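Local coordinates for fluoroacetyl-CoA-specific thioesterase-like domain-containing protein (Thermanaerovibrio acidaminovorans, PDB 3QOO) that is of unknown function but adopts a hot-dog fold of the fluoroacetyl-CoA thioesterase-like family and may bind or hydrolyse an acyl-CoA thioester, at the interface of chains A and B. Coordinates in Å, arbitrary orientation; residue numbers count along the deposited sequence, not the author numbering. Chains: chain A/B, Uncharacterized protein.

The interface of chains A and B. Residues chain A 57, 65-67, 127; chain B 32, 34-35.
CD2 of B:Leu35 packs against A:Val67 and A:Leu127 at the edge of a two-fold symmetric pairing of hot-dog subunits of the FlK (fluoroacetyl-CoA thioesterase-like) family. The interface probably reflects the dimer usual for this fold, and an equivalent patch recurs with the chains exchanged. B:Leu35 ends the 3-10 helix 33-35; its CG lies anti to the carbonyl carbon (chi1 -52°), which carries the forked end out toward strand 64-75 and helix 124-134 of chain A. CD2 meets CG2 of A:Val67 at 3.8 Å, the side chains meeting at a slant, and CD2 of A:Leu127, whose side chain runs nearly perpendicular to it. Valine and leucine suit these places by offering apolar methyls, and a branched leucine suits the other side because its CD2 fills the place between strand and helix. Its CD1 makes a van der Waals contact with the carbonyl oxygen of A:Ser66, 3.5 Å away.

Beside it, B:Ala34 presents a CB methyl, which meets CG1 of A:Val65 at 3.8 Å; so small a side chain can let the 3-10 helix lie near the beta-branched valine.

The polar margin is joined by water. Water 1 lies 2.7 Å from OG of B:Ser32, and also contacts OD2 of A:Asp57 and the carbonyl oxygen of A:Ser66; the short serine arm thus links the chains without touching the carboxylate directly. A carboxylate suits A:Asp57 because OD1 accepts from OG of A:Ser66 at 2.6 Å, on the syn lone pair, while OD2 serves the water and the backbone N of A:Ser66, which meets it from above the carboxylate plane in a nearly straight bond (171° at H). This double hold should limit rotation of the aspartate.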
ATOM      1  N   ASP A  57      -7.804  17.546   3.200  1.00 10.99           N
ATOM      2  CA  ASP A  57      -7.875  17.934   4.616  1.00 11.75           C
ATOM      3  C   ASP A  57      -7.995  19.433   4.802  1.00 12.00           C
ATOM      4  O   ASP A  57      -8.717  19.894   5.692  1.00 12.48           O
ATOM      5  CB  ASP A  57      -6.726  17.333   5.432  1.00 12.70           C
ATOM      6  CG  ASP A  57      -6.944  15.865   5.696  1.00 13.50           C
ATOM      7  OD1 ASP A  57      -7.512  15.189   4.837  1.00 15.62           O
ATOM      8  OD2 ASP A  57      -6.643  15.401   6.784  1.00 17.75           O
ATOM      9  N   VAL A  65     -10.410  15.775  10.114  1.00 12.50           N
ATOM     10  CA  VAL A  65      -9.347  15.292   9.233  1.00 12.91           C
ATOM     11  C   VAL A  65      -9.875  14.090   8.465  1.00 11.63           C
ATOM     12  O   VAL A  65     -10.943  13.557   8.770  1.00 12.37           O
ATOM     13  CB  VAL A  65      -8.057  14.912  10.020  1.00 14.64           C
ATOM     14  CG1 VAL A  65      -7.429  16.185  10.739  1.00 16.88           C
ATOM     15  CG2 VAL A  65      -8.352  13.778  10.977  1.00 14.77           C
ATOM     16  N   SER A  66      -9.107  13.602   7.487  1.00 11.59           N
ATOM     17  CA  SER A  66      -9.472  12.374   6.777  1.00 12.05           C
ATOM     18  C   SER A  66      -8.580  11.212   7.213  1.00 12.02           C
ATOM     19  O   SER A  66      -7.440  11.417   7.621  1.00 13.13           O
ATOM     20  CB  SER A  66      -9.400  12.538   5.246  1.00 11.63           C
ATOM     21  OG  SER A  66      -8.095  12.677   4.773  1.00 11.66           O
ATOM     22  N   VAL A  67      -9.121  10.001   7.109  1.00 11.71           N
ATOM     23  CA  VAL A  67      -8.379   8.791   7.455  1.00 11.53           C
ATOM     24  C   VAL A  67      -8.586   7.787   6.342  1.00 11.23           C
ATOM     25  O   VAL A  67      -9.662   7.632   5.852  1.00 11.32           O
ATOM     26  CB  VAL A  67      -8.867   8.228   8.801  1.00 12.80           C
ATOM     27  CG1 VAL A  67      -8.140   6.974   9.124  1.00 16.28           C
ATOM     28  CG2 VAL A  67      -8.650   9.218   9.954  1.00 14.95           C
ATOM     29  N   LEU A 127     -11.668  10.502  17.036  1.00 11.67           N
ATOM     30  CA  LEU A 127     -10.603   9.584  16.636  1.00 11.12           C
ATOM     31  C   LEU A 127      -9.690   9.281  17.840  1.00 11.57           C
ATOM     32  O   LEU A 127      -9.367   8.129  18.120  1.00 12.35           O
ATOM     33  CB  LEU A 127      -9.772  10.194  15.498  1.00 12.45           C
ATOM     34  CG  LEU A 127      -8.561   9.410  15.034  1.00 14.62           C
ATOM     35  CD1 LEU A 127      -8.940   8.032  14.537  1.00 17.31           C
ATOM     36  CD2 LEU A 127      -7.797  10.170  13.958  1.00 17.85           C
TER
ATOM     37  N   SER B  32       0.308  12.608   7.246  1.00 20.46           N
ATOM     38  CA  SER B  32      -0.678  13.442   7.941  1.00 22.12           C
ATOM     39  C   SER B  32      -0.297  13.515   9.420  1.00 22.75           C
ATOM     40  O   SER B  32      -0.315  12.500  10.136  1.00 22.86           O
ATOM     41  CB  SER B  32      -2.066  12.829   7.814  1.00 22.13           C
ATOM     42  OG  SER B  32      -2.976  13.585   8.582  1.00 23.83           O
ATOM     43  N   ALA B  34      -1.826  14.606  11.924  1.00 22.53           N
ATOM     44  CA  ALA B  34      -2.963  14.212  12.769  1.00 20.26           C
ATOM     45  C   ALA B  34      -3.065  12.689  12.972  1.00 19.84           C
ATOM     46  O   ALA B  34      -3.718  12.233  13.915  1.00 21.42           O
ATOM     47  CB  ALA B  34      -4.248  14.712  12.142  1.00 20.69           C
ATOM     48  N   LEU B  35      -2.453  11.897  12.091  1.00 18.20           N
ATOM     49  CA  LEU B  35      -2.564  10.437  12.149  1.00 17.55           C
ATOM     50  C   LEU B  35      -1.301   9.768  12.657  1.00 17.08           C
ATOM     51  O   LEU B  35      -1.111   8.594  12.417  1.00 17.43           O
ATOM     52  CB  LEU B  35      -2.919   9.933  10.756  1.00 17.44           C
ATOM     53  CG  LEU B  35      -4.143  10.624  10.134  1.00 17.18           C
ATOM     54  CD1 LEU B  35      -4.499   9.964   8.835  1.00 16.95           C
ATOM     55  CD2 LEU B  35      -5.349  10.631  11.123  1.00 18.22           C
TER
HETATM   56  O   HOH W   1      -5.305  13.056   7.336  1.00 17.20           O